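Local coordinates for trehalose-6-phosphate phosphatase related protein (Thermoplasma acidophilum, PDB 1U02) that removes the phosphate from trehalose 6-phosphate to release free trehalose, using magnesium as cofactor, at residues A[9-14]-A[177-182]. Numbering follows the deposited sequence.
Sequences DGTLVP and AGDDAT. With NA (sodium ion), chain C; MG (magnesium ion), chain B.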
ATOM      1  N   ASP A   9      -0.232   4.452  -3.433  1.00 11.07           N
ATOM      2  CA  ASP A   9       0.283   5.739  -2.975  1.00 12.15           C
ATOM      3  C   ASP A   9       1.717   6.015  -3.401  1.00 12.61           C
ATOM      4  O   ASP A   9       2.619   5.210  -3.164  1.00 12.98           O
ATOM      5  CB  ASP A   9       0.162   5.839  -1.460  1.00 12.90           C
ATOM      6  CG  ASP A   9      -1.271   5.736  -1.000  1.00 13.87           C
ATOM      7  OD1 ASP A   9      -2.071   6.632  -1.352  1.00 13.67           O
ATOM      8  OD2 ASP A   9      -1.597   4.756  -0.307  1.00 15.64           O
ATOM      9  N   GLY A  10       1.908   7.167  -4.034  1.00 14.41           N
ATOM     10  CA  GLY A  10       3.225   7.559  -4.498  1.00 14.76           C
ATOM     11  C   GLY A  10       3.625   6.880  -5.792  1.00 15.49           C
ATOM     12  O   GLY A  10       4.691   7.166  -6.340  1.00 15.90           O
ATOM     13  N   THR A  11       2.776   5.981  -6.283  1.00 14.73           N
ATOM     14  CA  THR A  11       3.054   5.258  -7.518  1.00 13.31           C
ATOM     15  C   THR A  11       2.030   5.595  -8.605  1.00 13.44           C
ATOM     16  O   THR A  11       2.400   5.987  -9.714  1.00 13.83           O
ATOM     17  CB  THR A  11       3.090   3.739  -7.254  1.00 13.33           C
ATOM     18  OG1 THR A  11       4.152   3.452  -6.332  1.00 15.06           O
ATOM     19  CG2 THR A  11       3.332   2.968  -8.550  1.00 15.67           C
ATOM     20  N   LEU A  12       0.747   5.446  -8.286  1.00 12.80           N
ATOM     21  CA  LEU A  12      -0.319   5.765  -9.232  1.00 13.30           C
ATOM     22  C   LEU A  12      -0.933   7.123  -8.894  1.00 12.78           C
ATOM     23  O   LEU A  12      -1.507   7.793  -9.751  1.00 16.09           O
ATOM     24  CB  LEU A  12      -1.405   4.683  -9.210  1.00 12.00           C
ATOM     25  CG  LEU A  12      -0.937   3.270  -9.584  1.00 14.25           C
ATOM     26  CD1 LEU A  12      -2.123   2.307  -9.569  1.00 12.01           C
ATOM     27  CD2 LEU A  12      -0.287   3.291 -10.967  1.00 13.10           C
ATOM     28  N   VAL A  13      -0.824   7.510  -7.630  1.00 12.86           N
ATOM     29  CA  VAL A  13      -1.333   8.798  -7.166  1.00 14.13           C
ATOM     30  C   VAL A  13      -0.209   9.414  -6.343  1.00 13.60           C
ATOM     31  O   VAL A  13       0.669   8.704  -5.853  1.00 13.98           O
ATOM     32  CB  VAL A  13      -2.598   8.643  -6.275  1.00 14.41           C
ATOM     33  CG1 VAL A  13      -3.738   8.053  -7.089  1.00 15.40           C
ATOM     34  CG2 VAL A  13      -2.290   7.760  -5.070  1.00 15.28           C
ATOM     35  N   PRO A  14      -0.206  10.745  -6.193  1.00 15.33           N
ATOM     36  CA  PRO A  14       0.852  11.382  -5.413  1.00 15.19           C
ATOM     37  C   PRO A  14       0.646  11.216  -3.909  1.00 15.45           C
ATOM     38  O   PRO A  14      -0.460  10.930  -3.444  1.00 13.12           O
ATOM     39  CB  PRO A  14       0.753  12.845  -5.834  1.00 15.78           C
ATOM     40  CG  PRO A  14      -0.725  13.025  -6.013  1.00 16.24           C
ATOM     41  CD  PRO A  14      -1.131  11.752  -6.751  1.00 15.92           C
ATOM     42  N   ALA A 177       5.824  -2.305  -9.799  1.00 16.38           N
ATOM     43  CA  ALA A 177       6.142  -0.890  -9.632  1.00 15.67           C
ATOM     44  C   ALA A 177       5.839  -0.381  -8.224  1.00 15.50           C
ATOM     45  O   ALA A 177       4.799  -0.704  -7.649  1.00 13.65           O
ATOM     46  CB  ALA A 177       5.367  -0.072 -10.653  1.00 13.86           C
ATOM     47  N   GLY A 178       6.750   0.423  -7.685  1.00 15.93           N
ATOM     48  CA  GLY A 178       6.573   0.962  -6.344  1.00 16.26           C
ATOM     49  C   GLY A 178       7.470   2.165  -6.122  1.00 17.93           C
ATOM     50  O   GLY A 178       8.368   2.414  -6.928  1.00 19.10           O
ATOM     51  N   ASP A 179       7.257   2.889  -5.025  1.00 17.33           N
ATOM     52  CA  ASP A 179       8.031   4.099  -4.742  1.00 18.64           C
ATOM     53  C   ASP A 179       8.869   4.161  -3.462  1.00 19.68           C
ATOM     54  O   ASP A 179       9.697   5.062  -3.324  1.00 21.37           O
ATOM     55  CB  ASP A 179       7.094   5.303  -4.736  1.00 17.24           C
ATOM     56  CG  ASP A 179       6.123   5.264  -3.575  1.00 17.98           C
ATOM     57  OD1 ASP A 179       5.383   4.267  -3.452  1.00 16.58           O
ATOM     58  OD2 ASP A 179       6.101   6.222  -2.782  1.00 18.52           O
ATOM     59  N   ASP A 180       8.661   3.256  -2.512  1.00 21.38           N
ATOM     60  CA  ASP A 180       9.458   3.326  -1.287  1.00 22.38           C
ATOM     61  C   ASP A 180      10.153   2.026  -0.907  1.00 22.60           C
ATOM     62  O   ASP A 180      10.152   1.063  -1.668  1.00 22.98           O
ATOM     63  CB  ASP A 180       8.611   3.822  -0.106  1.00 23.73           C
ATOM     64  CG  ASP A 180       7.507   2.860   0.269  1.00 22.33           C
ATOM     65  OD1 ASP A 180       7.631   1.653  -0.035  1.00 23.77           O
ATOM     66  OD2 ASP A 180       6.521   3.308   0.887  1.00 24.33           O
ATOM     67  N   ALA A 181      10.740   2.008   0.286  1.00 23.95           N
ATOM     68  CA  ALA A 181      11.474   0.845   0.775  1.00 24.93           C
ATOM     69  C   ALA A 181      10.721  -0.481   0.720  1.00 25.70           C
ATOM     70  O   ALA A 181      11.306  -1.513   0.381  1.00 26.36           O
ATOM     71  CB  ALA A 181      11.957   1.106   2.195  1.00 26.37           C
ATOM     72  N   THR A 182       9.432  -0.465   1.050  1.00 24.90           N
ATOM     73  CA  THR A 182       8.649  -1.696   1.031  1.00 24.47           C
ATOM     74  C   THR A 182       8.562  -2.250  -0.385  1.00 23.94           C
ATOM     75  O   THR A 182       8.419  -3.456  -0.587  1.00 22.87           O
ATOM     76  CB  THR A 182       7.219  -1.467   1.572  1.00 25.38           C
ATOM     77  OG1 THR A 182       6.490  -0.616   0.672  1.00 23.43           O
ATOM     78  CG2 THR A 182       7.280  -0.811   2.947  1.00 23.76           C
TER
HETATM   79 NA    NA C 241      -1.712   9.264  -1.441  1.00 28.18          NA
HETATM   80 MG    MG B 240       3.820   3.818  -2.250  1.00 17.96          MG
HETATM   81  O   HOH W   1       4.413   5.206  -0.877  1.00 17.44           O
HETATM   82  O   HOH W   2       4.801   2.179  -1.339  1.00 15.23           O
HETATM   83  O   HOH W   3       2.209   3.250  -1.047  1.00 20.72           O
HETATM   84  O   HOH W   4      -0.637  10.306   0.600  1.00 17.60           O
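Asp179 and Thr11 meet through two first torsions: in Asp179 CG sits between the backbone N and the carbonyl carbon (chi1 67°), which brings OD1 to the magnesium ion, while in Thr11 OG1 stands anti to the carbonyl carbon and CG2 anti to the backbone N (chi1 -62°), which sets OG1 beside that carboxylate, 3.2 Å from Asp179 OD1, and CG2 on the Ala177 side. The two segments are joined mainly through the magnesium ion, which is bound by Asp179 OD1 at 2.0 Å and by the backbone oxygen Asp9 O, also at 2.0 Å. These two ligand oxygens, Asp9 O and Asp179 OD1, are 2.9 Å apart. Three waters and Asp7 complete six ligands. The second carboxylate oxygen, Asp179 OD2, takes a hydrogen bond of 2.7 Å from one of these metal-bound waters, so both oxygens of the group are held and its rotation is restrained. One bond back from the carboxylate carbon, Asp179 CB lies 3.4 Å from Gly10 O. At Gly10 a phi of 79° favours glycine, and a side chain would run into Asp179 OD2. Thr11 OG1 lies 3.5 Å from Gly178 CA and hydrogen-bonds to the carboxylate of Asp7, a second-shell hold on a metal ligand; its methyl CG2 is 4.2 Å from Ala177 CB. Replacing Thr11 by an alanine would probably leave Asp7 without this hydrogen bond and open a gap beside Ala177. Away from the magnesium, Asp9 OD1 and Pro14 O share a sodium ion with Ser22, and Asp9 OD2 forms a salt bridge with Arg47. With Asp7, the probable nucleophile, ending strand 3-7 and Asp179 just past the neighbouring parallel strand 174-178, this geometry is that of the magnesium site of a HAD-type phosphatase, built on the DxDx(T/V) motif.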